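Hypothetical protein Atu1826 (Agrobacterium tumefaciens, PDB 2I3D) is of unknown function but has the alpha/beta hydrolase fold and is probably a serine-type hydrolase. Local coordinates at residues F131-M137 with Y159-L164; G148-P154 with S169-I174; M23-I27 with G37-P41; T81-F85 with A110-V114; P31-E36 with R88-Q94. All blocks are in the same frame, centred on the assembly; numbering follows the deposited sequence.

Interaction 1: residues F131-M137 with Y159-L164; sequences FGAWIGM and YDFSFL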
# COMPACT_ATOMS: atom_id res chain seq x y z
N PHE B 131 12.76 3.05 -1.40
CA PHE B 131 13.61 3.22 -2.59
C PHE B 131 13.35 4.61 -3.25
O PHE B 131 14.28 5.27 -3.73
CB PHE B 131 13.31 2.08 -3.56
CG PHE B 131 13.94 2.22 -4.94
CD1 PHE B 131 15.18 1.66 -5.20
CD2 PHE B 131 13.21 2.76 -5.98
CE1 PHE B 131 15.70 1.72 -6.50
CE2 PHE B 131 13.72 2.82 -7.28
CZ PHE B 131 14.96 2.32 -7.52
N GLY B 132 12.08 5.05 -3.27
CA GLY B 132 11.73 6.36 -3.79
C GLY B 132 12.47 7.51 -3.10
O GLY B 132 12.73 8.52 -3.75
N ALA B 133 12.79 7.37 -1.79
CA ALA B 133 13.50 8.44 -1.08
C ALA B 133 14.95 8.48 -1.60
O ALA B 133 15.58 9.56 -1.64
CB ALA B 133 13.50 8.18 0.42
N TRP B 134 15.52 7.31 -1.90
CA TRP B 134 16.89 7.30 -2.46
C TRP B 134 16.93 7.95 -3.84
O TRP B 134 17.81 8.82 -4.14
CB TRP B 134 17.39 5.85 -2.48
CG TRP B 134 18.79 5.64 -3.01
CD1 TRP B 134 19.96 6.17 -2.51
CD2 TRP B 134 19.14 4.83 -4.13
NE1 TRP B 134 21.03 5.75 -3.30
CE2 TRP B 134 20.55 4.91 -4.28
CE3 TRP B 134 18.39 4.08 -5.06
CZ2 TRP B 134 21.23 4.22 -5.30
CZ3 TRP B 134 19.04 3.39 -6.04
CH2 TRP B 134 20.44 3.45 -6.17
N ILE B 135 16.02 7.52 -4.74
CA ILE B 135 15.91 8.23 -6.02
C ILE B 135 15.63 9.75 -5.82
O ILE B 135 16.25 10.61 -6.48
CB ILE B 135 14.85 7.60 -6.93
CG1 ILE B 135 15.11 6.08 -7.11
CG2 ILE B 135 14.75 8.40 -8.28
CD1 ILE B 135 16.41 5.78 -7.93
N GLY B 136 14.74 10.09 -4.87
CA GLY B 136 14.41 11.48 -4.65
C GLY B 136 15.61 12.32 -4.24
O GLY B 136 15.79 13.46 -4.71
N MSE B 137 16.43 11.77 -3.35
CA MSE B 137 17.59 12.55 -2.89
C MSE B 137 18.65 12.67 -4.00
O MSE B 137 19.38 13.67 -4.04
CB MSE B 137 18.13 12.04 -1.54
CG MSE B 137 17.07 12.17 -0.42
SE MSE B 137 17.73 11.96 1.37
CE MSE B 137 18.40 13.80 1.62
N TYR B 159 21.09 1.07 0.14
CA TYR B 159 21.42 1.95 -1.00
C TYR B 159 22.41 2.98 -0.49
O TYR B 159 22.37 3.37 0.69
CB TYR B 159 20.17 2.63 -1.56
CG TYR B 159 19.21 1.60 -2.11
CD1 TYR B 159 19.53 0.86 -3.25
CD2 TYR B 159 17.97 1.38 -1.51
CE1 TYR B 159 18.67 -0.07 -3.77
CE2 TYR B 159 17.09 0.40 -2.04
CZ TYR B 159 17.47 -0.32 -3.14
OH TYR B 159 16.59 -1.24 -3.66
N ASP B 160 23.28 3.41 -1.39
CA ASP B 160 24.37 4.32 -1.08
C ASP B 160 23.89 5.79 -1.10
O ASP B 160 23.59 6.35 -2.15
CB ASP B 160 25.47 4.09 -2.13
CG ASP B 160 26.67 5.01 -1.95
OD1 ASP B 160 26.84 5.59 -0.84
OD2 ASP B 160 27.45 5.13 -2.95
N PHE B 161 23.88 6.44 0.06
CA PHE B 161 23.51 7.89 0.12
C PHE B 161 24.71 8.84 0.16
O PHE B 161 24.55 10.03 0.47
CB PHE B 161 22.62 8.14 1.35
CG PHE B 161 21.21 7.67 1.17
CD1 PHE B 161 20.18 8.57 0.99
CD2 PHE B 161 20.92 6.30 1.25
CE1 PHE B 161 18.85 8.13 0.82
CE2 PHE B 161 19.59 5.80 1.13
CZ PHE B 161 18.53 6.74 0.91
N SER B 162 25.91 8.32 -0.09
CA SER B 162 27.09 9.10 0.20
C SER B 162 27.28 10.18 -0.88
O SER B 162 28.11 11.08 -0.69
CB SER B 162 28.32 8.21 0.40
OG SER B 162 28.75 7.81 -0.82
N PHE B 163 26.49 10.14 -1.96
CA PHE B 163 26.44 11.25 -2.97
C PHE B 163 25.96 12.60 -2.36
O PHE B 163 26.12 13.65 -2.96
CB PHE B 163 25.54 10.90 -4.16
CG PHE B 163 24.09 10.68 -3.76
CD1 PHE B 163 23.22 11.76 -3.66
CD2 PHE B 163 23.62 9.41 -3.46
CE1 PHE B 163 21.88 11.57 -3.25
CE2 PHE B 163 22.29 9.22 -3.03
CZ PHE B 163 21.44 10.29 -2.91
N LEU B 164 25.29 12.55 -1.21
CA LEU B 164 24.81 13.78 -0.55
C LEU B 164 25.98 14.50 0.14
O LEU B 164 26.23 14.36 1.36
CB LEU B 164 23.77 13.45 0.48
CG LEU B 164 22.40 13.09 -0.10
CD1 LEU B 164 21.53 12.40 0.99
CD2 LEU B 164 21.67 14.32 -0.73
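W134, on the helix 131-142, and Y159, in the loop that follows strand 146-152, lead an aromatic cluster completed by F131, F161 and F163. The six-membered ring of W134 and the ring of Y159 form an offset stack, their planes 20° apart. Beside it, Y159 CB sits 3.4 Å from the centroid of the five-membered ring of W134, almost exactly on the ring normal, a CH-pi contact. Two edge-to-face pairs extend the cluster: F131 turns its edge to the face of Y159, and W134 its own edge to the face of F161, where W134 CD1 lies over the ring centre.

One hydrogen bond joins the segments. W134 NE1 donates to D160 O at 2.9 Å, with the acceptor close to the indole plane but the donor well above the carbonyl plane. D160 itself is fixed by an Asx turn, its OD1 accepting from S162 N at 3.0 Å.

Apolar and selenium contacts close the far end. In one conformer of selenomethionine M137 the selenium meets the edge of F161, a Met-aromatic contact, and CE lies by L164 CD1. Separately, F163 turns its ring edge to a carbonyl oxygen, CE1 coming within 3.4 Å of M137 O.

The indole is thus held both by its face and by its N-H, which limits its rotation and gives a buried polar group a partner just after the probable nucleophile elbow.

Interaction 2: residues G148-P154 with S169-I174; sequences GFMSIAP and SSGLII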
# COMPACT_ATOMS: atom_id res chain seq x y z
N GLY B 148 13.23 21.65 -1.26
CA GLY B 148 12.82 20.90 -0.06
C GLY B 148 12.61 19.46 -0.46
O GLY B 148 12.30 19.15 -1.63
N PHE B 149 12.72 18.58 0.54
CA PHE B 149 12.43 17.18 0.30
C PHE B 149 11.79 16.55 1.53
O PHE B 149 11.92 17.08 2.65
CB PHE B 149 13.71 16.39 -0.03
CG PHE B 149 14.71 16.35 1.13
CD1 PHE B 149 14.64 15.36 2.11
CD2 PHE B 149 15.71 17.33 1.26
CE1 PHE B 149 15.54 15.32 3.19
CE2 PHE B 149 16.62 17.29 2.31
CZ PHE B 149 16.52 16.29 3.29
N MSE B 150 11.12 15.42 1.29
CA MSE B 150 10.71 14.52 2.34
C MSE B 150 11.23 13.15 1.96
O MSE B 150 11.04 12.72 0.78
CB MSE B 150 9.19 14.47 2.42
CG MSE B 150 8.58 15.77 2.85
SE MSE B 150 6.65 15.48 2.96
CE MSE B 150 6.21 17.33 3.39
N SER B 151 11.90 12.48 2.90
CA SER B 151 12.41 11.11 2.67
C SER B 151 11.82 10.24 3.75
O SER B 151 12.21 10.35 4.92
CB SER B 151 13.93 11.07 2.74
OG SER B 151 14.47 11.64 1.59
N ILE B 152 10.86 9.41 3.36
CA ILE B 152 10.12 8.56 4.27
C ILE B 152 10.79 7.16 4.20
O ILE B 152 10.88 6.55 3.12
CB ILE B 152 8.66 8.44 3.86
CG1 ILE B 152 7.98 9.80 3.98
CG2 ILE B 152 7.97 7.44 4.78
CD1 ILE B 152 8.32 10.88 2.92
N ALA B 153 11.26 6.69 5.34
CA ALA B 153 11.87 5.34 5.44
C ALA B 153 13.05 5.12 4.47
O ALA B 153 13.07 4.13 3.76
CB ALA B 153 10.83 4.19 5.21
N PRO B 154 14.05 6.01 4.50
CA PRO B 154 15.21 5.80 3.62
C PRO B 154 16.03 4.55 4.07
O PRO B 154 15.92 4.15 5.26
CB PRO B 154 16.02 7.08 3.83
CG PRO B 154 15.78 7.44 5.28
CD PRO B 154 14.26 7.10 5.46
N SER B 169 19.72 21.11 0.38
CA SER B 169 18.46 21.69 0.84
C SER B 169 18.09 21.12 2.19
O SER B 169 18.53 20.00 2.58
CB SER B 169 17.32 21.39 -0.15
OG SER B 169 17.61 21.98 -1.42
N SER B 170 17.27 21.89 2.90
CA SER B 170 16.65 21.43 4.13
C SER B 170 15.50 20.47 3.76
O SER B 170 14.85 20.62 2.74
CB SER B 170 16.07 22.65 4.86
OG SER B 170 17.16 23.49 5.29
N GLY B 171 15.23 19.52 4.66
CA GLY B 171 14.10 18.63 4.42
C GLY B 171 13.82 17.75 5.63
O GLY B 171 14.47 17.87 6.69
N LEU B 172 12.88 16.84 5.44
CA LEU B 172 12.37 15.95 6.49
C LEU B 172 12.80 14.51 6.20
O LEU B 172 12.61 14.03 5.07
CB LEU B 172 10.84 16.03 6.46
CG LEU B 172 10.11 15.02 7.37
CD1 LEU B 172 10.34 15.31 8.84
CD2 LEU B 172 8.64 15.02 7.04
N ILE B 173 13.33 13.84 7.23
CA ILE B 173 13.58 12.40 7.15
C ILE B 173 12.72 11.83 8.25
O ILE B 173 12.79 12.28 9.41
CB ILE B 173 15.08 12.06 7.34
CG1 ILE B 173 15.87 12.61 6.15
CG2 ILE B 173 15.28 10.56 7.48
CD1 ILE B 173 17.38 12.42 6.23
N ILE B 174 11.90 10.82 7.90
CA ILE B 174 11.02 10.25 8.91
C ILE B 174 11.05 8.73 8.80
O ILE B 174 10.99 8.18 7.70
CB ILE B 174 9.57 10.89 8.84
CG1 ILE B 174 8.62 10.30 9.86
CG2 ILE B 174 9.04 10.80 7.38
CD1 ILE B 174 7.51 11.38 10.13
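F149 lies flat against the neighbouring strand, its ring spread over the backbone of G171. G171 CA stands 3.5 Å from the ring centroid and close to the normal, a CH-pi contact made possible because glycine carries no side chain. The phenyl group reaches this place with CG between the backbone N and the carbonyl carbon (chi1 65°), which lays the ring across the backbone of 169-171. Around its rim, S169 O meets CE2 of F149 in the ring plane at 3.3 Å, and I173 CG1 approaches CE1 at the edge. S151 shares this face with F149 and I173, and P154 CG leans obliquely on I173 CG2 where the strand has given way to loop. M137 and A133 of helix 131-142 cover the same side.

On the other face lie M150, I152, L172 and I174; helix 218-233 covers M150, L172 and I174, while I152 meets F214. I152 and I174 run side by side in the same direction, with I152 CG1 3.7 Å from I174 CG2, while M150 CG and L172 CD2 touch more loosely.

Between the two layers the backbones pair in parallel, their axes 3° apart. L172 N donates to F149 O at 3.0 Å and S151 N to L172 O at 2.8 Å; I174 N then bonds to S151 O, and A153 N to I174 O in a nearly straight bond of 2.8 Å.

Neighbouring parallel strands sandwiched between helices are the core of the alpha/beta hydrolase fold, and A153, just beyond the strand end, touches H212 of the putative catalytic triad.

Interaction 3: residues M23-I27 with G37-P41; sequences MPEVI and GRYQP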
# COMPACT_ATOMS: atom_id res chain seq x y z
N MSE B 23 -7.22 13.55 -17.77
CA MSE B 23 -6.52 13.75 -16.45
C MSE B 23 -7.44 13.43 -15.26
O MSE B 23 -8.68 13.49 -15.39
CB MSE B 23 -5.88 15.14 -16.37
CG MSE B 23 -4.69 15.28 -17.32
SE MSE B 23 -4.43 17.13 -17.94
CE MSE B 23 -2.74 16.96 -18.97
N PRO B 24 -6.85 13.07 -14.10
CA PRO B 24 -5.40 13.15 -13.78
C PRO B 24 -4.52 12.08 -14.41
O PRO B 24 -3.31 12.14 -14.25
CB PRO B 24 -5.37 12.99 -12.25
CG PRO B 24 -6.59 12.22 -11.92
CD PRO B 24 -7.64 12.50 -12.98
N GLU B 25 -5.12 11.10 -15.10
CA GLU B 25 -4.32 10.06 -15.75
C GLU B 25 -3.53 10.68 -16.89
O GLU B 25 -4.12 11.30 -17.77
CB GLU B 25 -5.22 8.96 -16.34
CG GLU B 25 -6.08 8.20 -15.34
CD GLU B 25 -7.32 8.98 -14.90
OE1 GLU B 25 -7.60 10.09 -15.44
OE2 GLU B 25 -8.04 8.50 -13.99
N VAL B 26 -2.21 10.48 -16.87
CA VAL B 26 -1.30 10.97 -17.92
C VAL B 26 -0.31 9.87 -18.32
O VAL B 26 -0.04 8.92 -17.56
CB VAL B 26 -0.49 12.23 -17.49
CG1 VAL B 26 -1.43 13.40 -17.27
CG2 VAL B 26 0.43 11.97 -16.23
N ILE B 27 0.16 9.96 -19.56
CA ILE B 27 1.25 9.14 -20.08
C ILE B 27 2.25 10.13 -20.63
O ILE B 27 1.87 11.08 -21.34
CB ILE B 27 0.77 8.16 -21.21
CG1 ILE B 27 -0.01 6.97 -20.63
CG2 ILE B 27 1.96 7.66 -22.02
CD1 ILE B 27 -0.69 6.08 -21.69
N GLY B 37 1.44 8.22 -15.19
CA GLY B 37 1.40 9.14 -14.03
C GLY B 37 0.01 9.60 -13.66
O GLY B 37 -0.98 9.25 -14.35
N ARG B 38 -0.05 10.32 -12.53
CA ARG B 38 -1.25 11.01 -12.06
C ARG B 38 -0.82 12.42 -11.74
O ARG B 38 0.11 12.63 -10.95
CB ARG B 38 -1.84 10.34 -10.81
CG ARG B 38 -2.30 8.91 -11.05
CD ARG B 38 -3.47 8.86 -12.05
NE ARG B 38 -3.91 7.49 -12.29
CZ ARG B 38 -3.61 6.75 -13.35
NH1 ARG B 38 -2.85 7.23 -14.33
NH2 ARG B 38 -4.07 5.52 -13.45
N TYR B 39 -1.52 13.38 -12.33
CA TYR B 39 -1.09 14.77 -12.40
C TYR B 39 -2.21 15.71 -12.01
O TYR B 39 -3.31 15.62 -12.54
CB TYR B 39 -0.68 15.02 -13.84
CG TYR B 39 -0.56 16.45 -14.28
CD1 TYR B 39 0.38 17.32 -13.72
CD2 TYR B 39 -1.35 16.93 -15.35
CE1 TYR B 39 0.50 18.67 -14.19
CE2 TYR B 39 -1.22 18.23 -15.83
CZ TYR B 39 -0.31 19.09 -15.25
OH TYR B 39 -0.21 20.38 -15.74
N GLN B 40 -1.93 16.61 -11.07
CA GLN B 40 -2.88 17.66 -10.67
C GLN B 40 -2.21 19.02 -10.72
O GLN B 40 -1.43 19.36 -9.81
CB GLN B 40 -3.44 17.45 -9.27
CG GLN B 40 -4.18 16.15 -9.04
CD GLN B 40 -5.66 16.24 -9.37
OE1 GLN B 40 -6.35 15.21 -9.48
NE2 GLN B 40 -6.16 17.47 -9.54
N PRO B 41 -2.54 19.83 -11.75
CA PRO B 41 -1.90 21.14 -11.78
C PRO B 41 -2.47 22.10 -10.73
O PRO B 41 -3.64 22.01 -10.36
CB PRO B 41 -2.20 21.65 -13.20
CG PRO B 41 -3.51 21.01 -13.55
CD PRO B 41 -3.47 19.63 -12.88
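Backbone hydrogen bonds carry most of the contact between V26 and G37. V26 N donates to G37 O at 3.1 Å and G37 N returns a bond to V26 O at 2.9 Å, making them a hydrogen-bonded antiparallel pair; E25 and R38 form the adjoining non-hydrogen-bonded pair. Beyond it, Y39 N donates to P24 O at 2.9 Å. In the R38 conformer described, NH1 of that residue also donates to G37 O, at 2.8 Å, from the opposite face of the carbonyl plane to V26 N.

These strands, 25-30 and 33-40, form the beta hairpin at one edge of the chain's mixed sheet, and the inner strand goes on to pair with 81-85. The short pieces 25-27 and 37-40 are splayed, their N-to-C directions 120° apart.

E25 meets R38 through its aliphatic part. In the same conformer R38 bends at chi2 (-64°), bringing its guanidinium back over E25, whose CG lies above the centre of the group, 3.5 Å from R38 CZ. The carboxylate makes no salt bridge with R38; E25 OE2 instead has a long, weak ion pair with K180 of the second subunit. On the same side as R38, P24, preceded by a cis peptide bond, lies alongside Q40, its CB 3.7 Å from Q40 OE1.

Apolar packing occupies the other face. V26 CG1 touches Y39 CB at 3.9 Å, and the selenium of selenomethionine M23 lies in the plane of the Y39 ring at its edge, a Met-aromatic contact.

Interaction 4: residues T81-F85 with A110-V114; sequences TTLRF and ALDWV
The packing of helix 101-117 on strand 81-85 is a helix-on-sheet contact, carried by L83, T81 and F85 against V114, A110 and W113. The two short axes pass 9.8 Å apart, running mostly in opposite senses at 146°. The alternate strand residues T81, L83 and F85 send their side chains to the helix.

L83 is the central one. Its CG is anti to the backbone N (chi1 176°), which carries CD2 to the helix: that methyl touches V114 CG2 at 3.4 Å, a tight pair, and A110 CB at 3.8 Å. The other branch, CD1, meets W113 CZ3 at 4.0 Å, the leucine and the tryptophan crossing at about a right angle.

The contact joins the central sheet to one of the two helical layers of the alpha/beta hydrolase sandwich; on the other face, T82 and R84 contact helix 66-77. W113 also stacks on F28 and meets Y39 edge-to-face, so the helix reaches the outer hairpin strands as well.

At one end the T81 and V114 side chains run past one another from opposite sides, their methyls T81 CG2 and V114 CG1 meeting at 3.4 Å, while T81 OG1 has its hydrogen-bond partner in S42 N. At the other end A110 CB lies over a face of the F85 ring in a CH-pi contact, 3.9 Å from the centroid and 28° off the normal; its nearest ring atom is F85 CE2.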
# COMPACT_ATOMS: atom_id res chain seq x y z
N THR B 81 1.59 22.14 -7.91
CA THR B 81 1.38 21.31 -9.10
C THR B 81 2.05 19.97 -8.77
O THR B 81 3.25 19.94 -8.45
CB THR B 81 2.03 21.95 -10.34
OG1 THR B 81 1.24 23.09 -10.71
CG2 THR B 81 2.15 20.95 -11.51
N THR B 82 1.31 18.88 -8.86
CA THR B 82 1.77 17.63 -8.24
C THR B 82 1.73 16.48 -9.21
O THR B 82 0.74 16.32 -9.93
CB THR B 82 0.96 17.27 -6.91
OG1 THR B 82 0.83 18.44 -6.10
CG2 THR B 82 1.65 16.19 -6.09
N LEU B 83 2.79 15.67 -9.23
CA LEU B 83 2.84 14.48 -10.09
C LEU B 83 3.34 13.30 -9.28
O LEU B 83 4.37 13.43 -8.62
CB LEU B 83 3.80 14.71 -11.27
CG LEU B 83 4.03 13.52 -12.20
CD1 LEU B 83 2.77 13.22 -13.05
CD2 LEU B 83 5.22 13.78 -13.06
N ARG B 84 2.62 12.17 -9.27
CA ARG B 84 3.20 10.89 -8.91
C ARG B 84 3.20 10.03 -10.16
O ARG B 84 2.38 10.22 -11.07
CB ARG B 84 2.44 10.18 -7.77
CG ARG B 84 0.92 9.93 -8.07
CD ARG B 84 0.23 9.40 -6.80
NE ARG B 84 -1.01 8.68 -7.10
CZ ARG B 84 -2.19 9.25 -7.34
NH1 ARG B 84 -2.33 10.58 -7.33
NH2 ARG B 84 -3.24 8.49 -7.59
N PHE B 85 4.12 9.09 -10.24
CA PHE B 85 4.16 8.22 -11.43
C PHE B 85 4.80 6.87 -11.12
O PHE B 85 5.50 6.72 -10.12
CB PHE B 85 4.95 8.92 -12.56
CG PHE B 85 6.44 8.97 -12.33
CD1 PHE B 85 7.27 7.98 -12.88
CD2 PHE B 85 7.01 9.98 -11.54
CE1 PHE B 85 8.65 7.99 -12.63
CE2 PHE B 85 8.41 9.98 -11.28
CZ PHE B 85 9.21 8.99 -11.84
N ALA B 110 10.24 12.87 -15.66
CA ALA B 110 8.97 13.30 -15.05
C ALA B 110 8.98 14.76 -14.66
O ALA B 110 8.06 15.51 -15.00
CB ALA B 110 8.63 12.41 -13.81
N LEU B 111 10.05 15.18 -13.97
CA LEU B 111 10.20 16.58 -13.58
C LEU B 111 10.29 17.51 -14.80
O LEU B 111 9.63 18.56 -14.83
CB LEU B 111 11.41 16.77 -12.64
CG LEU B 111 11.53 18.19 -12.07
CD1 LEU B 111 10.22 18.83 -11.48
CD2 LEU B 111 12.65 18.20 -11.03
N ASP B 112 11.03 17.08 -15.82
CA ASP B 112 11.12 17.87 -17.09
C ASP B 112 9.74 18.05 -17.71
O ASP B 112 9.37 19.15 -18.19
CB ASP B 112 12.03 17.17 -18.11
CG ASP B 112 13.50 17.20 -17.73
OD1 ASP B 112 13.95 17.98 -16.84
OD2 ASP B 112 14.25 16.46 -18.39
N TRP B 113 8.97 16.96 -17.75
CA TRP B 113 7.63 16.99 -18.33
C TRP B 113 6.72 17.99 -17.62
O TRP B 113 6.10 18.86 -18.29
CB TRP B 113 7.04 15.60 -18.32
CG TRP B 113 5.67 15.52 -18.87
CD1 TRP B 113 5.31 15.43 -20.19
CD2 TRP B 113 4.45 15.50 -18.12
NE1 TRP B 113 3.95 15.34 -20.30
CE2 TRP B 113 3.39 15.40 -19.05
CE3 TRP B 113 4.15 15.56 -16.76
CZ2 TRP B 113 2.05 15.34 -18.66
CZ3 TRP B 113 2.81 15.52 -16.36
CH2 TRP B 113 1.78 15.41 -17.31
N VAL B 114 6.66 17.94 -16.28
CA VAL B 114 5.81 18.88 -15.52
C VAL B 114 6.31 20.30 -15.74
O VAL B 114 5.53 21.22 -15.97
CB VAL B 114 5.71 18.56 -13.99
CG1 VAL B 114 4.66 19.48 -13.30
CG2 VAL B 114 5.35 17.15 -13.76

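Interaction 5: residues P31-E36 with R88-Q94; sequences PAGRLE and RSIGRSQ
E36 and R34, on strand 33-40, meet the loop 88-94, which runs between strand 81-85 and helix 101-117 and makes a type II' beta turn from I90 to S93. The loop lies against the outer part of the alpha/beta hydrolase sheet.

The E36 side chain leaves the strand toward this turn; chi1 is near trans (174°), which with the extended chain carries the carboxylate out to R92. Its CB packs beside S93 OG at 3.7 Å. Farther out, CD comes 3.8 Å from R92 CB. At the tip, OE1 accepts from R92 N at 2.9 Å, an almost straight bond that reaches the oxygen from above the carboxylate plane; N86 ND2 is a second donor to OE1. OE2 rests near R92 CD, and the charged end of that arginine stays beyond salt-bridge range.

At the base of the same residue, E36 N donates to S93 OG, which is also bonded to N86 O. R34 and Q94 then clasp each other: R34 N donates to a lone pair of Q94 OE1 in the amide plane, and Q94 N donates to R34 O at 2.9 Å. A water gives one hydrogen to R34 O and another to Q94 O.

At the far end the guanidinium of R88, in a salt bridge with D106, carries A32 CB over the centre of one face, 3.5 Å from R88 CZ.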
# COMPACT_ATOMS: atom_id res chain seq x y z
N PRO B 31 13.04 7.64 -20.82
CA PRO B 31 14.09 6.99 -21.58
C PRO B 31 13.80 5.54 -21.97
O PRO B 31 14.33 5.05 -22.97
CB PRO B 31 15.29 7.06 -20.62
CG PRO B 31 15.00 8.23 -19.76
CD PRO B 31 13.53 8.17 -19.53
N ALA B 32 12.94 4.84 -21.22
CA ALA B 32 12.71 3.43 -21.46
C ALA B 32 11.39 3.20 -22.14
O ALA B 32 10.97 2.04 -22.32
CB ALA B 32 12.75 2.65 -20.12
N GLY B 33 10.70 4.29 -22.44
CA GLY B 33 9.39 4.23 -23.09
C GLY B 33 8.37 5.05 -22.32
O GLY B 33 8.73 6.03 -21.63
N ARG B 34 7.11 4.64 -22.44
CA ARG B 34 5.97 5.29 -21.79
C ARG B 34 6.10 5.21 -20.27
O ARG B 34 6.44 4.13 -19.75
CB ARG B 34 4.65 4.58 -22.19
CG ARG B 34 4.13 4.94 -23.60
CD ARG B 34 2.71 4.41 -23.83
NE ARG B 34 2.16 4.88 -25.11
CZ ARG B 34 1.05 4.41 -25.68
NH1 ARG B 34 0.34 3.45 -25.08
NH2 ARG B 34 0.66 4.90 -26.85
N LEU B 35 5.80 6.32 -19.59
CA LEU B 35 5.67 6.36 -18.13
C LEU B 35 4.25 6.81 -17.82
O LEU B 35 3.75 7.83 -18.37
CB LEU B 35 6.69 7.32 -17.47
CG LEU B 35 8.17 6.91 -17.57
CD1 LEU B 35 9.09 8.12 -17.22
CD2 LEU B 35 8.44 5.69 -16.66
N GLU B 36 3.61 6.05 -16.94
CA GLU B 36 2.27 6.28 -16.48
C GLU B 36 2.30 7.19 -15.23
O GLU B 36 3.08 6.96 -14.31
CB GLU B 36 1.65 4.91 -16.14
CG GLU B 36 0.32 4.96 -15.51
CD GLU B 36 -0.20 3.59 -15.12
OE1 GLU B 36 0.55 2.66 -14.70
OE2 GLU B 36 -1.43 3.48 -15.21
N ARG B 88 9.66 2.85 -14.50
CA ARG B 88 9.75 1.81 -15.57
C ARG B 88 9.46 0.42 -15.01
O ARG B 88 9.98 0.05 -13.92
CB ARG B 88 11.14 1.80 -16.23
CG ARG B 88 12.29 1.46 -15.28
CD ARG B 88 13.67 1.71 -15.96
NE ARG B 88 13.82 3.09 -16.40
CZ ARG B 88 14.73 3.48 -17.30
NH1 ARG B 88 15.58 2.58 -17.79
NH2 ARG B 88 14.80 4.76 -17.68
N SER B 89 8.65 -0.33 -15.78
CA SER B 89 8.24 -1.74 -15.52
C SER B 89 7.03 -1.85 -14.60
O SER B 89 6.42 -2.91 -14.54
CB SER B 89 9.36 -2.61 -14.95
OG SER B 89 9.42 -2.51 -13.52
N ILE B 90 6.70 -0.78 -13.86
CA ILE B 90 5.58 -0.80 -12.89
C ILE B 90 4.25 -0.33 -13.57
O ILE B 90 4.21 0.68 -14.28
CB ILE B 90 5.92 0.14 -11.68
CG1 ILE B 90 7.35 -0.13 -11.11
CG2 ILE B 90 4.79 0.14 -10.63
CD1 ILE B 90 7.59 -1.52 -10.56
N GLY B 91 3.17 -1.08 -13.35
CA GLY B 91 1.88 -0.74 -13.97
C GLY B 91 1.99 -0.74 -15.49
O GLY B 91 2.48 -1.69 -16.08
N ARG B 92 1.60 0.36 -16.11
CA ARG B 92 1.69 0.49 -17.56
C ARG B 92 2.99 1.15 -18.01
O ARG B 92 3.22 1.38 -19.22
CB ARG B 92 0.49 1.29 -18.06
CG ARG B 92 -0.86 0.59 -17.88
CD ARG B 92 -1.93 1.65 -18.10
NE ARG B 92 -3.33 1.22 -18.08
CZ ARG B 92 -4.14 1.29 -19.14
NH1 ARG B 92 -3.67 1.73 -20.31
NH2 ARG B 92 -5.41 0.92 -19.05
N SER B 93 3.87 1.51 -17.07
CA SER B 93 5.15 2.06 -17.50
C SER B 93 5.99 0.95 -18.15
O SER B 93 6.13 -0.13 -17.61
CB SER B 93 5.88 2.70 -16.32
OG SER B 93 5.17 3.87 -15.92
N GLN B 94 6.55 1.26 -19.31
CA GLN B 94 7.34 0.31 -20.08
C GLN B 94 8.74 0.15 -19.53
O GLN B 94 9.16 0.94 -18.67
CB GLN B 94 7.42 0.80 -21.52
CG GLN B 94 6.08 0.72 -22.23
CD GLN B 94 6.20 1.15 -23.66
OE1 GLN B 94 6.56 2.28 -23.96
NE2 GLN B 94 5.92 0.22 -24.57
O HOH W 1 9.30 3.55 -19.26

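Interactions 1, 2 and 4 are buried, whereas interactions 3 and 5 lie farther out and are partly exposed. Interactions 1 and 2 touch directly: M137 and A133 pack on F149 and S151, so the helix with its aromatic cluster covers one face of the strand pair. Toward the opposite edge of the sheet, interactions 3, 4 and 5 meet through strand 33-40, which interactions 3 and 5 share and which bonds to strand 81-85 of interaction 4. Chemistry follows place. Interaction 4 is wholly apolar and interaction 1 mainly aromatic; interactions 2 and 3 rest on backbone pairing, parallel and antiparallel respectively. Interaction 5 relies on polar side chains bonded to backbone N-H groups, one backbone bond and a water.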